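Local coordinates for protein oligogalacturonate-specific porin KdgM (Dickeya dadantii, PDB 4FQE) that forms a monomeric outer-membrane beta-barrel porin specific for oligogalacturonides and is required for full virulence, at residues H25-N29 with A64-Y68; D103-V107 with I138-F142; E191-V195 with Q205-R209. The contacts are given in a common frame with arbitrary orientation. Residues are numbered along the deposited sequence.

Contact 1 of 3, residues H25-N29 with A64-Y68; sequences HRFAN and ASYVY. With C8E ((hydroxyethyloxy)tri(ethyloxy)octane), chain H.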
loop_
_atom_site.group_PDB
_atom_site.type_symbol
_atom_site.label_atom_id
_atom_site.label_comp_id
_atom_site.label_asym_id
_atom_site.label_seq_id
_atom_site.Cartn_x
_atom_site.Cartn_y
_atom_site.Cartn_z
ATOM N N HIS A 25 6.188 -5.816 -9.560
ATOM C CA HIS A 25 7.009 -7.000 -9.453
ATOM C C HIS A 25 8.169 -6.705 -8.518
ATOM O O HIS A 25 8.686 -5.578 -8.513
ATOM C CB HIS A 25 7.461 -7.462 -10.818
ATOM C CG HIS A 25 8.341 -8.684 -10.791
ATOM N ND1 HIS A 25 7.850 -9.921 -10.606
ATOM C CD2 HIS A 25 9.728 -8.820 -10.883
ATOM C CE1 HIS A 25 8.860 -10.817 -10.595
ATOM N NE2 HIS A 25 10.010 -10.144 -10.786
ATOM N N ARG A 26 8.526 -7.690 -7.692
ATOM C CA ARG A 26 9.741 -7.629 -6.878
ATOM C C ARG A 26 10.637 -8.747 -7.371
ATOM O O ARG A 26 10.226 -9.909 -7.399
ATOM C CB ARG A 26 9.394 -7.828 -5.407
ATOM C CG ARG A 26 10.563 -7.938 -4.451
ATOM C CD ARG A 26 11.103 -6.617 -3.966
ATOM N NE ARG A 26 10.120 -5.698 -3.406
ATOM C CZ ARG A 26 10.268 -4.374 -3.337
ATOM N NH1 ARG A 26 11.375 -3.770 -3.828
ATOM N NH2 ARG A 26 9.301 -3.628 -2.798
ATOM N N PHE A 27 11.841 -8.390 -7.794
ATOM C CA PHE A 27 12.829 -9.341 -8.260
ATOM C C PHE A 27 13.511 -9.987 -7.051
ATOM O O PHE A 27 13.498 -9.425 -5.949
ATOM C CB PHE A 27 13.889 -8.633 -9.138
ATOM C CG PHE A 27 13.353 -8.120 -10.440
ATOM C CD1 PHE A 27 13.259 -8.958 -11.545
ATOM C CD2 PHE A 27 12.911 -6.804 -10.562
ATOM C CE1 PHE A 27 12.728 -8.499 -12.748
ATOM C CE2 PHE A 27 12.379 -6.341 -11.752
ATOM C CZ PHE A 27 12.285 -7.185 -12.852
ATOM N N ALA A 28 14.114 -11.154 -7.264
ATOM C CA ALA A 28 14.766 -11.895 -6.176
ATOM C C ALA A 28 15.962 -11.119 -5.626
ATOM O O ALA A 28 16.312 -11.289 -4.472
ATOM C CB ALA A 28 15.183 -13.298 -6.625
ATOM N N ASN A 29 16.577 -10.256 -6.443
ATOM C CA ASN A 29 17.641 -9.371 -5.960
ATOM C C ASN A 29 17.171 -8.255 -5.017
ATOM O O ASN A 29 18.004 -7.523 -4.481
ATOM C CB ASN A 29 18.437 -8.750 -7.141
ATOM C CG ASN A 29 17.569 -7.923 -8.087
ATOM O OD1 ASN A 29 16.637 -7.232 -7.677
ATOM N ND2 ASN A 29 17.872 -8.017 -9.377
ATOM N N ALA A 64 9.852 2.871 -7.723
ATOM C CA ALA A 64 11.024 1.987 -7.733
ATOM C C ALA A 64 11.571 1.872 -6.311
ATOM O O ALA A 64 11.540 2.828 -5.559
ATOM C CB ALA A 64 12.096 2.535 -8.678
ATOM N N SER A 65 12.012 0.675 -5.923
ATOM C CA SER A 65 12.542 0.429 -4.586
ATOM C C SER A 65 13.515 -0.734 -4.568
ATOM O O SER A 65 13.574 -1.544 -5.488
ATOM C CB SER A 65 11.425 0.134 -3.564
ATOM O OG SER A 65 10.584 -0.928 -4.016
ATOM N N TYR A 66 14.282 -0.801 -3.474
ATOM C CA TYR A 66 15.117 -1.966 -3.161
ATOM C C TYR A 66 14.721 -2.444 -1.751
ATOM O O TYR A 66 14.668 -1.641 -0.827
ATOM C CB TYR A 66 16.613 -1.594 -3.179
ATOM C CG TYR A 66 17.421 -2.123 -4.354
ATOM C CD1 TYR A 66 17.879 -1.258 -5.373
ATOM C CD2 TYR A 66 17.727 -3.482 -4.469
ATOM C CE1 TYR A 66 18.612 -1.727 -6.462
ATOM C CE2 TYR A 66 18.436 -3.968 -5.575
ATOM C CZ TYR A 66 18.893 -3.081 -6.558
ATOM O OH TYR A 66 19.617 -3.546 -7.637
ATOM N N VAL A 67 14.490 -3.740 -1.561
ATOM C CA VAL A 67 14.399 -4.261 -0.212
ATOM C C VAL A 67 15.744 -4.876 0.136
ATOM O O VAL A 67 16.202 -5.791 -0.537
ATOM C CB VAL A 67 13.305 -5.325 -0.019
ATOM C CG1 VAL A 67 13.334 -5.803 1.432
ATOM C CG2 VAL A 67 11.903 -4.777 -0.337
ATOM N N TYR A 68 16.361 -4.352 1.183
ATOM C CA TYR A 68 17.664 -4.839 1.672
ATOM C C TYR A 68 17.428 -5.642 2.950
ATOM O O TYR A 68 17.027 -5.075 3.968
ATOM C CB TYR A 68 18.582 -3.643 1.949
ATOM C CG TYR A 68 18.944 -2.821 0.687
ATOM C CD1 TYR A 68 19.768 -3.360 -0.315
ATOM C CD2 TYR A 68 18.477 -1.509 0.507
ATOM C CE1 TYR A 68 20.104 -2.629 -1.446
ATOM C CE2 TYR A 68 18.814 -0.762 -0.643
ATOM C CZ TYR A 68 19.631 -1.324 -1.602
ATOM O OH TYR A 68 19.981 -0.611 -2.729
HETATM C C1 C8E H . 12.080 9.360 3.045
HETATM C C2 C8E H . 13.435 9.950 2.752
HETATM C C3 C8E H . 14.499 8.901 3.036
HETATM C C4 C8E H . 14.340 7.683 2.136
HETATM C C5 C8E H . 15.455 7.569 1.115
HETATM C C6 C8E H . 15.140 8.445 -0.087
HETATM C C7 C8E H . 14.661 7.634 -1.280
HETATM C C8 C8E H . 14.654 8.479 -2.552
HETATM O O9 C8E H . 15.898 8.339 -3.244
HETATM C C10 C8E H . 15.992 9.142 -4.426
HETATM C C11 C8E H . 16.759 8.374 -5.504
HETATM O O12 C8E H . 15.881 7.789 -6.465
HETATM C C13 C8E H . 16.424 6.665 -7.168
HETATM C C14 C8E H . 16.134 5.367 -6.410
HETATM O O15 C8E H . 15.554 4.354 -7.245
HETATM C C16 C8E H . 16.041 3.018 -7.021
HETATM C C17 C8E H . 15.392 2.338 -5.821
HETATM O O18 C8E H . 16.194 2.535 -4.648
HETATM C C19 C8E H . 15.617 3.423 -3.694
HETATM C C20 C8E H . 16.629 4.470 -3.253
HETATM O O21 C8E H . 16.055 5.780 -3.291
#
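R26 donates two hydrogen bonds to one hydroxyl: NH1 to S65 OG at 3.0 Å and NH2 to S65 OG at 3.2 Å. The hydroxyl lies near the plane of the guanidinium, so both nitrogens can share it. In the antiparallel beta-barrel, strand 31-40 runs between the strands that carry R26 and S65. The arginine therefore spans a strand, with no backbone pairing between 25-29 and 64-68. NH2 also forms a salt bridge with E77, and NH1 bonds to the carbonyl of G30 in the turn. V67 points toward the other segment and packs on one face of the guanidinium, with CG2 3.4 Å from R26 CZ. A detergent molecule (C8E) lies against the backbone of 64-65, with its C17 3.6 Å from S65 CA. N29 OD1 accepts a hydrogen bond from the backbone N of F31, two residues on. The backbone of N29 instead faces Y66: its O meets the ring edge at CE2, 3.7 Å away.

Contact 2 of 3, residues D103-V107 with I138-F142; sequences DDLSV and IDYTF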
loop_
_atom_site.group_PDB
_atom_site.type_symbol
_atom_site.label_atom_id
_atom_site.label_comp_id
_atom_site.label_asym_id
_atom_site.label_seq_id
_atom_site.Cartn_x
_atom_site.Cartn_y
_atom_site.Cartn_z
ATOM N N ASP A 103 6.975 -16.200 11.969
ATOM C CA ASP A 103 6.743 -16.597 10.583
ATOM C C ASP A 103 5.379 -16.126 10.040
ATOM O O ASP A 103 5.232 -15.928 8.845
ATOM C CB ASP A 103 6.848 -18.113 10.448
ATOM C CG ASP A 103 8.271 -18.608 10.537
ATOM O OD1 ASP A 103 8.439 -19.821 10.761
ATOM O OD2 ASP A 103 9.226 -17.793 10.418
ATOM N N ASP A 104 4.414 -15.930 10.940
ATOM C CA ASP A 104 3.056 -15.481 10.581
ATOM C C ASP A 104 2.765 -13.994 10.841
ATOM O O ASP A 104 1.748 -13.453 10.374
ATOM C CB ASP A 104 2.038 -16.299 11.364
ATOM C CG ASP A 104 2.205 -17.793 11.170
ATOM O OD1 ASP A 104 2.614 -18.200 10.062
ATOM O OD2 ASP A 104 1.876 -18.566 12.108
ATOM N N LEU A 105 3.630 -13.333 11.598
ATOM C CA LEU A 105 3.343 -11.994 12.098
ATOM C C LEU A 105 4.436 -11.028 11.717
ATOM O O LEU A 105 5.593 -11.272 12.048
ATOM C CB LEU A 105 3.227 -12.015 13.621
ATOM C CG LEU A 105 2.912 -10.689 14.323
ATOM C CD1 LEU A 105 1.561 -10.192 13.831
ATOM C CD2 LEU A 105 2.867 -10.879 15.839
ATOM N N SER A 106 4.076 -9.938 11.045
ATOM C CA SER A 106 5.057 -8.911 10.703
ATOM C C SER A 106 4.585 -7.516 11.064
ATOM O O SER A 106 3.381 -7.241 11.148
ATOM C CB SER A 106 5.479 -8.986 9.233
ATOM O OG SER A 106 4.359 -8.986 8.382
ATOM N N VAL A 107 5.553 -6.629 11.285
ATOM C CA VAL A 107 5.275 -5.235 11.584
ATOM C C VAL A 107 6.143 -4.361 10.708
ATOM O O VAL A 107 7.276 -4.704 10.427
ATOM C CB VAL A 107 5.447 -4.915 13.079
ATOM C CG1 VAL A 107 4.450 -5.749 13.919
ATOM C CG2 VAL A 107 6.852 -5.184 13.557
ATOM N N ILE A 138 0.592 -3.888 10.915
ATOM C CA ILE A 138 0.719 -5.178 11.582
ATOM C C ILE A 138 -0.087 -6.161 10.772
ATOM O O ILE A 138 -1.267 -5.898 10.459
ATOM C CB ILE A 138 0.159 -5.184 13.009
ATOM C CG1 ILE A 138 0.730 -4.027 13.805
ATOM C CG2 ILE A 138 0.424 -6.545 13.674
ATOM C CD1 ILE A 138 0.262 -4.002 15.248
ATOM N N ASP A 139 0.550 -7.257 10.392
ATOM C CA ASP A 139 -0.051 -8.231 9.489
ATOM C C ASP A 139 0.127 -9.636 10.012
ATOM O O ASP A 139 1.228 -10.050 10.375
ATOM C CB ASP A 139 0.555 -8.127 8.092
ATOM C CG ASP A 139 0.257 -6.786 7.419
ATOM O OD1 ASP A 139 1.171 -5.967 7.221
ATOM O OD2 ASP A 139 -0.894 -6.517 7.128
ATOM N N TYR A 140 -0.972 -10.374 10.035
ATOM C CA TYR A 140 -0.988 -11.699 10.631
ATOM C C TYR A 140 -1.629 -12.688 9.686
ATOM O O TYR A 140 -2.759 -12.484 9.232
ATOM C CB TYR A 140 -1.749 -11.666 11.950
ATOM C CG TYR A 140 -1.863 -13.042 12.591
ATOM C CD1 TYR A 140 -3.094 -13.654 12.779
ATOM C CD2 TYR A 140 -0.723 -13.740 12.960
ATOM C CE1 TYR A 140 -3.194 -14.922 13.354
ATOM C CE2 TYR A 140 -0.806 -14.999 13.531
ATOM C CZ TYR A 140 -2.037 -15.581 13.720
ATOM O OH TYR A 140 -2.108 -16.828 14.273
ATOM N N THR A 141 -0.892 -13.727 9.345
ATOM C CA THR A 141 -1.393 -14.752 8.451
ATOM C C THR A 141 -1.842 -15.968 9.227
ATOM O O THR A 141 -1.147 -16.433 10.137
ATOM C CB THR A 141 -0.329 -15.119 7.419
ATOM O OG1 THR A 141 0.017 -13.932 6.690
ATOM C CG2 THR A 141 -0.839 -16.168 6.453
ATOM N N PHE A 142 -3.039 -16.444 8.898
ATOM C CA PHE A 142 -3.591 -17.584 9.599
ATOM C C PHE A 142 -4.261 -18.531 8.616
ATOM O O PHE A 142 -4.682 -18.138 7.503
ATOM C CB PHE A 142 -4.561 -17.118 10.693
ATOM C CG PHE A 142 -5.759 -16.332 10.192
ATOM C CD1 PHE A 142 -5.652 -14.982 9.903
ATOM C CD2 PHE A 142 -7.008 -16.934 10.087
ATOM C CE1 PHE A 142 -6.749 -14.254 9.499
ATOM C CE2 PHE A 142 -8.109 -16.211 9.697
ATOM C CZ PHE A 142 -7.972 -14.863 9.378
HETATM O O HOH W 1 3.474 -5.753 8.129
#
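Before its strand starts, the first segment is already tied to its neighbour. D104 O accepts a hydrogen bond from T141 N at 2.8 Å. The same oxygen takes a CA-H...O contact from Y140 CA at 3.3 Å. The side chain of D104 also touches the tyrosine, with CB 3.8 Å from CE2 of Y140. L105 begins the strand and forms a non-hydrogen-bonded pair with Y140. Its CD1 packs 3.8 Å from I138 CG2 and 4.1 Å from Y140 CB. L105 CA lies 3.3 Å from D139 O, in a second CA-H...O contact. S106 and D139 form the hydrogen-bonded pair. S106 N donates to D139 O, and D139 N donates to S106 O, both at 2.9 Å. A water links the side chains: it donates to D139 OD1 at 2.5 Å and has a weak bond to S106 OG at 3.4 Å. V107 then pairs with I138 without hydrogen bonds, and V107 CG1 is 4.1 Å from I138 CG1. Neighbouring antiparallel strands of the barrel wall meet here; the axes of 105-107 and 138-142 approach to 4.8 Å, with their N-to-C directions at 167°. S106 also touches R98 and N100 of strand 90-100. On the other face, Y140 touches bound detergent. The split is chemical: L105, V107, I138 and Y140 make a mostly apolar outer face, while S106 and D139 present polar groups and a water inward. This is consistent with a membrane-facing outer surface and a water-filled pore.

Contact 3 of 3, residues E191-V195 with Q205-R209; sequences EVGNV and QTRYR. With C8E ((hydroxyethyloxy)tri(ethyloxy)octane), chain I.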
loop_
_atom_site.group_PDB
_atom_site.type_symbol
_atom_site.label_atom_id
_atom_site.label_comp_id
_atom_site.label_asym_id
_atom_site.label_seq_id
_atom_site.Cartn_x
_atom_site.Cartn_y
_atom_site.Cartn_z
ATOM N N GLU A 191 -11.246 -4.100 2.520
ATOM C CA GLU A 191 -10.705 -3.200 3.532
ATOM C C GLU A 191 -11.785 -2.301 4.030
ATOM O O GLU A 191 -12.648 -1.884 3.270
ATOM C CB GLU A 191 -9.567 -2.313 2.979
ATOM C CG GLU A 191 -8.519 -3.049 2.162
ATOM C CD GLU A 191 -7.503 -2.132 1.517
ATOM O OE1 GLU A 191 -6.988 -1.208 2.215
ATOM O OE2 GLU A 191 -7.203 -2.359 0.307
ATOM N N VAL A 192 -11.726 -1.997 5.318
ATOM C CA VAL A 192 -12.629 -1.018 5.916
ATOM C C VAL A 192 -11.769 -0.111 6.749
ATOM O O VAL A 192 -10.960 -0.581 7.583
ATOM C CB VAL A 192 -13.696 -1.669 6.789
ATOM C CG1 VAL A 192 -14.688 -0.623 7.294
ATOM C CG2 VAL A 192 -14.369 -2.763 5.987
ATOM N N GLY A 193 -11.913 1.180 6.522
ATOM C CA GLY A 193 -11.136 2.153 7.263
ATOM C C GLY A 193 -11.926 3.320 7.768
ATOM O O GLY A 193 -13.009 3.600 7.292
ATOM N N ASN A 194 -11.364 3.992 8.753
ATOM C CA ASN A 194 -11.927 5.246 9.214
ATOM C C ASN A 194 -10.930 6.351 8.992
ATOM O O ASN A 194 -9.768 6.273 9.394
ATOM C CB ASN A 194 -12.331 5.204 10.681
ATOM C CG ASN A 194 -13.602 4.410 10.924
ATOM O OD1 ASN A 194 -13.621 3.559 11.801
ATOM N ND2 ASN A 194 -14.675 4.701 10.176
ATOM N N VAL A 195 -11.407 7.389 8.327
ATOM C CA VAL A 195 -10.571 8.520 7.977
ATOM C C VAL A 195 -11.077 9.713 8.803
ATOM O O VAL A 195 -12.278 10.063 8.754
ATOM C CB VAL A 195 -10.585 8.713 6.449
ATOM C CG1 VAL A 195 -9.865 7.549 5.795
ATOM C CG2 VAL A 195 -12.012 8.774 5.906
ATOM N N GLN A 205 -15.559 9.632 8.686
ATOM C CA GLN A 205 -16.173 8.803 7.636
ATOM C C GLN A 205 -15.505 7.446 7.396
ATOM O O GLN A 205 -14.360 7.233 7.762
ATOM C CB GLN A 205 -16.237 9.586 6.325
ATOM C CG GLN A 205 -17.202 10.754 6.406
ATOM C CD GLN A 205 -17.825 11.089 5.072
ATOM O OE1 GLN A 205 -17.116 11.296 4.077
ATOM N NE2 GLN A 205 -19.163 11.147 5.036
ATOM N N THR A 206 -16.260 6.530 6.794
ATOM C CA THR A 206 -15.776 5.195 6.509
ATOM C C THR A 206 -15.452 5.040 5.026
ATOM O O THR A 206 -16.234 5.460 4.134
ATOM C CB THR A 206 -16.810 4.113 6.919
ATOM O OG1 THR A 206 -17.235 4.328 8.279
ATOM C CG2 THR A 206 -16.231 2.702 6.787
ATOM N N ARG A 207 -14.315 4.398 4.802
ATOM C CA ARG A 207 -13.754 4.144 3.483
ATOM C C ARG A 207 -13.743 2.644 3.283
ATOM O O ARG A 207 -13.148 1.899 4.079
ATOM C CB ARG A 207 -12.319 4.698 3.418
ATOM C CG ARG A 207 -11.612 4.410 2.105
ATOM C CD ARG A 207 -10.177 4.907 2.144
ATOM N NE ARG A 207 -9.348 4.060 3.013
ATOM C CZ ARG A 207 -8.178 4.430 3.528
ATOM N NH1 ARG A 207 -7.693 5.641 3.298
ATOM N NH2 ARG A 207 -7.498 3.595 4.293
ATOM N N TYR A 208 -14.396 2.217 2.218
ATOM C CA TYR A 208 -14.539 0.803 1.899
ATOM C C TYR A 208 -13.812 0.516 0.607
ATOM O O TYR A 208 -13.932 1.278 -0.345
ATOM C CB TYR A 208 -16.013 0.452 1.658
ATOM C CG TYR A 208 -16.931 0.644 2.835
ATOM C CD1 TYR A 208 -17.723 1.782 2.936
ATOM C CD2 TYR A 208 -17.053 -0.332 3.818
ATOM C CE1 TYR A 208 -18.603 1.959 3.985
ATOM C CE2 TYR A 208 -17.931 -0.157 4.892
ATOM C CZ TYR A 208 -18.689 1.003 4.967
ATOM O OH TYR A 208 -19.567 1.208 6.017
ATOM N N ARG A 209 -13.044 -0.567 0.601
ATOM C CA ARG A 209 -12.376 -1.059 -0.586
ATOM C C ARG A 209 -12.644 -2.531 -0.788
ATOM O O ARG A 209 -12.642 -3.318 0.164
ATOM C CB ARG A 209 -10.862 -0.870 -0.471
ATOM C CG ARG A 209 -10.406 0.581 -0.405
ATOM C CD ARG A 209 -9.018 0.723 0.154
ATOM N NE ARG A 209 -8.486 2.088 0.056
ATOM C CZ ARG A 209 -7.327 2.491 0.586
ATOM N NH1 ARG A 209 -6.574 1.668 1.307
ATOM N NH2 ARG A 209 -6.906 3.742 0.405
HETATM C C1 C8E I . -2.713 -9.909 14.914
HETATM C C2 C8E I . -2.980 -8.417 14.821
HETATM C C3 C8E I . -3.516 -7.978 13.452
HETATM C C4 C8E I . -5.045 -7.924 13.408
HETATM C C5 C8E I . -5.629 -6.556 13.756
HETATM C C6 C8E I . -6.984 -6.331 13.080
HETATM C C7 C8E I . -8.006 -5.618 13.961
HETATM C C8 C8E I . -7.486 -4.260 14.417
HETATM O O9 C8E I . -8.569 -3.358 14.670
HETATM C C10 C8E I . -8.147 -2.064 15.110
HETATM C C11 C8E I . -8.753 -1.046 14.160
HETATM O O12 C8E I . -9.274 0.059 14.888
HETATM C C13 C8E I . -10.250 0.742 14.110
HETATM C C14 C8E I . -10.761 1.928 14.900
HETATM O O15 C8E I . -11.874 2.496 14.197
HETATM C C16 C8E I . -11.868 3.915 14.272
HETATM C C17 C8E I . -13.109 4.393 14.997
HETATM O O18 C8E I . -13.348 5.748 14.608
HETATM C C19 C8E I . -14.549 6.263 15.189
HETATM C C20 C8E I . -15.706 6.042 14.223
HETATM O O21 C8E I . -15.917 7.207 13.414
#
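Two arginines, R207 and R209, share the inward face with E191, and a glycine sits opposite one of them. R209 NH1 forms a salt bridge with E191 OE1 at 3.0 Å. R209 NE also forms a salt bridge with E8, and E191 OE1 takes a hydrogen bond from N175. R207 faces G193 across a hydrogen-bonded pair. V195 CG1 lies over one face of its guanidinium, 3.8 Å from R207 NH1, and R207 NH2 bonds to N175. The two strands make a beta hairpin of the porin barrel; the axes of 191-195 and 205-209 run antiparallel, at 155°. Their polar inner face is consistent with lining a channel for acidic sugars. The backbone ladder is regular. G193 N to R207 O is 2.8 Å, R207 N to G193 O is 2.9 Å, and E191 N to R209 O is 2.8 Å. The last bond, Q205 N to V195 O at 3.3 Å, is weak. Outward, V192 CG1 packs 3.7 Å from T206 CG2 and 4.1 Å from Y208 CE2. A detergent chain passes the N194 side chain on this outer face.

How the contacts relate
The three contacts follow one another along the chain; none nests in or crosses another. Contact 1 closes first. Between its segments lie the end of the turn, strand 31-40, a largely unmodelled connection (42-55 missing) and the start of strand 57-69, so it ties two strands that are not neighbours. Contact 2 joins the neighbouring strands 105-116 and 131-142 at the end away from their unmodelled connection. Contact 3 closes the last hairpin, next to the unmodelled residues 197-203. Its strand 205-215 lies beside strand 2-9, where the barrel closes. Contacts 1 and 3 lie on opposite sides of the chain's centre, with their own centres about 29 Å apart. All three belong to the same closed sheet.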